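Local coordinates for MOG1 protein (Saccharomyces cerevisiae, PDB 1JHS) that interacts with the yeast Ran GTPase Gsp1 and takes part in nuclear protein import and poly(A)+ mRNA export, at residues Q75-D80 with D137-I142; A92-T97 with A167-L172. The protein carries 1 engineered substitution. One frame throughout, in Å; residues are numbered along the deposited sequence.

Both contacts fix a helix to the same seven-stranded antiparallel sheet, but they use different helices and different strands. Contact 1 joins helix 70-83 to the inner strand 138-147 and is fully buried. Contact 2 joins helix 163-178 to strand 87-99 at one border of the sheet and is only partly buried. The two helices lie on opposite faces of the sheet. The sites meet where Ile-142 packs on Leu-172, and their centres are about 15 Å apart. In each, an aromatic side chain of the helix donates a hydrogen bond to a strand aspartate. In contact 1 the donor is the imidazole N-H of a histidine with a valine over one face. In contact 2 it is the phenol hydroxyl of a tyrosine lying against a glutamine.

Contact 1: Q75-D80 with D137-I142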
loop_
_atom_site.group_PDB
_atom_site.type_symbol
_atom_site.label_atom_id
_atom_site.label_comp_id
_atom_site.label_asym_id
_atom_site.label_seq_id
_atom_site.Cartn_x
_atom_site.Cartn_y
_atom_site.Cartn_z
ATOM N N GLN A 75 5.429 3.594 11.269
ATOM C CA GLN A 75 4.228 4.037 11.994
ATOM C C GLN A 75 3.910 5.493 11.705
ATOM O O GLN A 75 2.752 5.880 11.590
ATOM C CB GLN A 75 4.417 3.837 13.509
ATOM C CG GLN A 75 4.564 2.361 13.900
ATOM C CD GLN A 75 4.814 2.180 15.403
ATOM O OE1 GLN A 75 5.775 2.730 15.958
ATOM N NE2 GLN A 75 3.955 1.429 16.058
ATOM N N PHE A 76 4.956 6.308 11.599
ATOM C CA PHE A 76 4.801 7.720 11.314
ATOM C C PHE A 76 4.127 7.903 9.955
ATOM O O PHE A 76 3.203 8.715 9.810
ATOM C CB PHE A 76 6.182 8.398 11.288
ATOM C CG PHE A 76 6.144 9.844 10.848
ATOM C CD1 PHE A 76 5.955 10.863 11.767
ATOM C CD2 PHE A 76 6.252 10.174 9.494
ATOM C CE1 PHE A 76 5.866 12.195 11.350
ATOM C CE2 PHE A 76 6.163 11.508 9.066
ATOM C CZ PHE A 76 5.969 12.514 9.994
ATOM N N HIS A 77 4.597 7.147 8.951
ATOM C CA HIS A 77 4.033 7.267 7.619
ATOM C C HIS A 77 2.636 6.712 7.532
ATOM O O HIS A 77 1.827 7.198 6.736
ATOM C CB HIS A 77 4.936 6.598 6.588
ATOM C CG HIS A 77 6.181 7.379 6.311
ATOM N ND1 HIS A 77 6.157 8.623 5.716
ATOM C CD2 HIS A 77 7.481 7.114 6.578
ATOM C CE1 HIS A 77 7.390 9.092 5.631
ATOM N NE2 HIS A 77 8.215 8.196 6.148
ATOM N N VAL A 78 2.358 5.690 8.332
ATOM C CA VAL A 78 1.002 5.122 8.367
ATOM C C VAL A 78 0.046 6.187 8.934
ATOM O O VAL A 78 -1.060 6.400 8.400
ATOM C CB VAL A 78 0.932 3.845 9.281
ATOM C CG1 VAL A 78 -0.547 3.419 9.464
ATOM C CG2 VAL A 78 1.676 2.678 8.619
ATOM N N GLU A 79 0.472 6.838 10.021
ATOM C CA GLU A 79 -0.355 7.867 10.672
ATOM C C GLU A 79 -0.729 8.960 9.669
ATOM O O GLU A 79 -1.893 9.383 9.601
ATOM C CB GLU A 79 0.390 8.468 11.877
ATOM C CG GLU A 79 -0.386 9.545 12.657
ATOM C CD GLU A 79 -1.656 9.028 13.336
ATOM O OE1 GLU A 79 -1.740 7.824 13.654
ATOM O OE2 GLU A 79 -2.580 9.839 13.574
ATOM N N ASP A 80 0.241 9.415 8.875
ATOM C CA ASP A 80 -0.061 10.446 7.874
ATOM C C ASP A 80 -1.150 10.009 6.903
ATOM O O ASP A 80 -1.982 10.821 6.476
ATOM C CB ASP A 80 1.190 10.830 7.089
ATOM C CG ASP A 80 2.132 11.699 7.895
ATOM O OD1 ASP A 80 1.759 12.104 9.011
ATOM O OD2 ASP A 80 3.253 11.987 7.419
ATOM N N ASP A 137 17.786 10.474 0.853
ATOM C CA ASP A 137 16.900 11.157 1.786
ATOM C C ASP A 137 15.453 11.004 1.328
ATOM O O ASP A 137 14.681 11.964 1.331
ATOM C CB ASP A 137 17.240 12.633 1.826
ATOM C CG ASP A 137 17.313 13.144 3.214
ATOM O OD1 ASP A 137 18.292 12.787 3.944
ATOM O OD2 ASP A 137 16.369 13.878 3.585
ATOM N N THR A 138 15.110 9.797 0.904
ATOM C CA THR A 138 13.758 9.542 0.444
ATOM C C THR A 138 13.174 8.327 1.148
ATOM O O THR A 138 13.837 7.303 1.256
ATOM C CB THR A 138 13.749 9.294 -1.073
ATOM O OG1 THR A 138 14.207 10.474 -1.748
ATOM C CG2 THR A 138 12.356 8.934 -1.552
ATOM N N ASP A 139 11.943 8.463 1.641
ATOM C CA ASP A 139 11.218 7.352 2.266
ATOM C C ASP A 139 10.135 7.001 1.229
ATOM O O ASP A 139 9.260 7.831 0.941
ATOM C CB ASP A 139 10.527 7.784 3.577
ATOM C CG ASP A 139 11.375 7.494 4.815
ATOM O OD1 ASP A 139 12.399 6.767 4.670
ATOM O OD2 ASP A 139 11.009 7.970 5.929
ATOM N N VAL A 140 10.247 5.818 0.621
ATOM C CA VAL A 140 9.239 5.385 -0.361
ATOM C C VAL A 140 8.083 4.733 0.403
ATOM O O VAL A 140 8.310 3.780 1.152
ATOM C CB VAL A 140 9.797 4.342 -1.315
ATOM C CG1 VAL A 140 8.709 3.938 -2.347
ATOM C CG2 VAL A 140 11.046 4.900 -2.010
ATOM N N VAL A 141 6.854 5.225 0.202
ATOM C CA VAL A 141 5.695 4.638 0.885
ATOM C C VAL A 141 4.750 4.039 -0.168
ATOM O O VAL A 141 4.305 4.723 -1.079
ATOM C CB VAL A 141 4.943 5.678 1.767
ATOM C CG1 VAL A 141 3.717 5.033 2.447
ATOM C CG2 VAL A 141 5.893 6.220 2.856
ATOM N N ILE A 142 4.490 2.741 -0.048
ATOM C CA ILE A 142 3.595 2.061 -0.984
ATOM C C ILE A 142 2.318 1.753 -0.214
ATOM O O ILE A 142 2.390 1.128 0.858
ATOM C CB ILE A 142 4.195 0.728 -1.504
ATOM C CG1 ILE A 142 5.523 0.989 -2.236
ATOM C CG2 ILE A 142 3.223 0.078 -2.505
ATOM C CD1 ILE A 142 6.144 -0.255 -2.950
#
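This is a buried helix-on-sheet contact in which His-77 of helix 70-83 reaches Asp-139 and Val-141 of strand 138-147. The polar part is a His-carboxylate hydrogen bond. His-77 NE2 donates to Asp-139 OD2 over 2.8 Å, with an N-H...O angle of 160°. The acceptor lies at the edge of the imidazole, close to the ring plane. The carboxylate is met on its anti side, somewhat out of its own plane. The two flat groups are nearly perpendicular, with planes 82° apart.

The faces of the imidazole are packed as well. Val-141 CG2 makes a CH-pi contact over one face, 3.9 Å from the centroid of the His-77 ring and displaced toward its rim. On the opposite face, Phe-76 CD2 of the same helix sits 4.0 Å above the plane of the His-77 ring. The ring is thus flanked on both faces and tied at its edge, which should limit its rotation.

The strand is internal to the antiparallel sheet of the Mog1 fold, which has helices packed on both faces. Asp-139 and Val-141 point toward helix 70-83, whereas Val-140 between them points away, as alternation along a strand requires. The His-77 CG lies beside the backbone N (chi1 -73°), and this sends the ring out toward the strand.

Asp-139 is buried but well partnered. OD2 also accepts from the backbone N of Val-65, and OD1 forms a salt bridge with Arg-132, which would favour the ionised carboxylate.

Contact 2: A92-T97 with A167-L172; sequences ALQEDT and AVYQLL
Helix 163-178 packs on one face of the antiparallel sheet, and its Tyr-169 reaches Gln-94 and Asp-96 of the outermost strand 87-99. The phenol ends in a very short hydrogen bond, with Tyr-169 OH donating to Asp-96 OD1 at 2.5 Å. The carboxylate oxygen lies at the ring edge, near its plane, and the carboxylate and ring planes are 37° apart. Gln-94 lies over one face of the ring. Its CG makes a CH-pi contact 3.9 Å from the centroid of the Tyr-169 ring. The chain bends at chi2 (135°), bringing Gln-94 NE2 to 3.4 Å from Tyr-169 CE2, with the amide tilted 56° from the ring.

This helix lies on the sheet face opposite helix 70-83. The chain turns a corner at Leu-93 and Gln-94. Gln-94 and Asp-96 point toward the helix, while Glu-95 points away and pairs with Lys-71. A phenylalanine in place of Tyr-169 would probably leave Asp-96 OD1 without its donor and Thr-105 OG1, the second partner of the phenol hydroxyl, without that bond.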
loop_
_atom_site.group_PDB
_atom_site.type_symbol
_atom_site.label_atom_id
_atom_site.label_comp_id
_atom_site.label_asym_id
_atom_site.label_seq_id
_atom_site.Cartn_x
_atom_site.Cartn_y
_atom_site.Cartn_z
ATOM N N ALA A 92 -2.267 -2.669 13.537
ATOM C CA ALA A 92 -1.539 -3.389 12.513
ATOM C C ALA A 92 -2.041 -4.820 12.567
ATOM O O ALA A 92 -1.779 -5.521 13.547
ATOM C CB ALA A 92 -0.032 -3.330 12.804
ATOM N N LEU A 93 -2.779 -5.243 11.540
ATOM C CA LEU A 93 -3.298 -6.608 11.479
ATOM C C LEU A 93 -2.175 -7.597 11.191
ATOM O O LEU A 93 -2.244 -8.763 11.582
ATOM C CB LEU A 93 -4.362 -6.741 10.388
ATOM C CG LEU A 93 -5.554 -5.787 10.470
ATOM C CD1 LEU A 93 -6.582 -6.171 9.436
ATOM C CD2 LEU A 93 -6.152 -5.831 11.862
ATOM N N GLN A 94 -1.162 -7.122 10.473
ATOM C CA GLN A 94 0.006 -7.923 10.127
ATOM C C GLN A 94 1.191 -6.957 10.016
ATOM O O GLN A 94 1.006 -5.788 9.675
ATOM C CB GLN A 94 -0.209 -8.630 8.783
ATOM C CG GLN A 94 0.847 -9.674 8.491
ATOM C CD GLN A 94 0.243 -10.958 7.974
ATOM O OE1 GLN A 94 -0.935 -11.224 8.187
ATOM N NE2 GLN A 94 1.049 -11.771 7.319
ATOM N N GLU A 95 2.397 -7.427 10.335
ATOM C CA GLU A 95 3.571 -6.561 10.225
ATOM C C GLU A 95 4.855 -7.369 10.157
ATOM O O GLU A 95 4.967 -8.427 10.765
ATOM C CB GLU A 95 3.644 -5.570 11.389
ATOM C CG GLU A 95 3.786 -6.211 12.769
ATOM C CD GLU A 95 3.893 -5.172 13.879
ATOM O OE1 GLU A 95 5.024 -4.728 14.189
ATOM O OE2 GLU A 95 2.839 -4.788 14.436
ATOM N N ASP A 96 5.822 -6.862 9.404
ATOM C CA ASP A 96 7.098 -7.550 9.263
ATOM C C ASP A 96 8.249 -6.617 8.885
ATOM O O ASP A 96 8.078 -5.668 8.122
ATOM C CB ASP A 96 7.044 -8.604 8.151
ATOM C CG ASP A 96 6.094 -9.753 8.449
ATOM O OD1 ASP A 96 4.960 -9.759 7.909
ATOM O OD2 ASP A 96 6.483 -10.661 9.217
ATOM N N THR A 97 9.422 -6.906 9.430
ATOM C CA THR A 97 10.614 -6.190 9.027
ATOM C C THR A 97 11.080 -7.096 7.895
ATOM O O THR A 97 11.471 -8.256 8.133
ATOM C CB THR A 97 11.696 -6.162 10.114
ATOM O OG1 THR A 97 11.328 -5.211 11.118
ATOM C CG2 THR A 97 13.012 -5.709 9.518
ATOM N N ALA A 167 -4.042 -11.874 0.426
ATOM C CA ALA A 167 -3.569 -11.766 -0.948
ATOM C C ALA A 167 -2.919 -10.392 -1.150
ATOM O O ALA A 167 -1.832 -10.288 -1.736
ATOM C CB ALA A 167 -4.728 -11.949 -1.911
ATOM N N VAL A 168 -3.579 -9.345 -0.651
ATOM C CA VAL A 168 -3.028 -7.999 -0.775
ATOM C C VAL A 168 -1.668 -7.891 -0.064
ATOM O O VAL A 168 -0.740 -7.266 -0.561
ATOM C CB VAL A 168 -4.012 -6.960 -0.202
ATOM C CG1 VAL A 168 -3.320 -5.586 -0.025
ATOM C CG2 VAL A 168 -5.206 -6.859 -1.161
ATOM N N TYR A 169 -1.546 -8.539 1.085
ATOM C CA TYR A 169 -0.285 -8.475 1.810
ATOM C C TYR A 169 0.805 -9.191 1.029
ATOM O O TYR A 169 1.962 -8.776 1.052
ATOM C CB TYR A 169 -0.422 -9.085 3.204
ATOM C CG TYR A 169 0.756 -8.758 4.086
ATOM C CD1 TYR A 169 1.042 -7.436 4.440
ATOM C CD2 TYR A 169 1.568 -9.769 4.601
ATOM C CE1 TYR A 169 2.108 -7.137 5.308
ATOM C CE2 TYR A 169 2.635 -9.480 5.455
ATOM C CZ TYR A 169 2.888 -8.166 5.807
ATOM O OH TYR A 169 3.916 -7.894 6.681
ATOM N N GLN A 170 0.455 -10.270 0.336
ATOM C CA GLN A 170 1.469 -10.964 -0.449
ATOM C C GLN A 170 1.917 -10.036 -1.588
ATOM O O GLN A 170 3.107 -9.900 -1.866
ATOM C CB GLN A 170 0.926 -12.264 -1.036
ATOM C CG GLN A 170 1.996 -13.024 -1.793
ATOM C CD GLN A 170 1.502 -14.363 -2.307
ATOM O OE1 GLN A 170 0.529 -14.929 -1.773
ATOM N NE2 GLN A 170 2.171 -14.886 -3.336
ATOM N N LEU A 171 0.959 -9.376 -2.231
ATOM C CA LEU A 171 1.294 -8.435 -3.310
ATOM C C LEU A 171 2.216 -7.350 -2.778
ATOM O O LEU A 171 3.234 -7.029 -3.385
ATOM C CB LEU A 171 0.018 -7.791 -3.873
ATOM C CG LEU A 171 0.189 -6.549 -4.747
ATOM C CD1 LEU A 171 1.017 -6.883 -5.997
ATOM C CD2 LEU A 171 -1.201 -6.030 -5.156
ATOM N N LEU A 172 1.856 -6.791 -1.628
ATOM C CA LEU A 172 2.643 -5.715 -1.014
ATOM C C LEU A 172 4.090 -6.160 -0.806
ATOM O O LEU A 172 5.038 -5.438 -1.151
ATOM C CB LEU A 172 2.027 -5.314 0.324
ATOM C CG LEU A 172 2.701 -4.110 1.018
ATOM C CD1 LEU A 172 2.365 -2.799 0.266
ATOM C CD2 LEU A 172 2.206 -4.047 2.487
#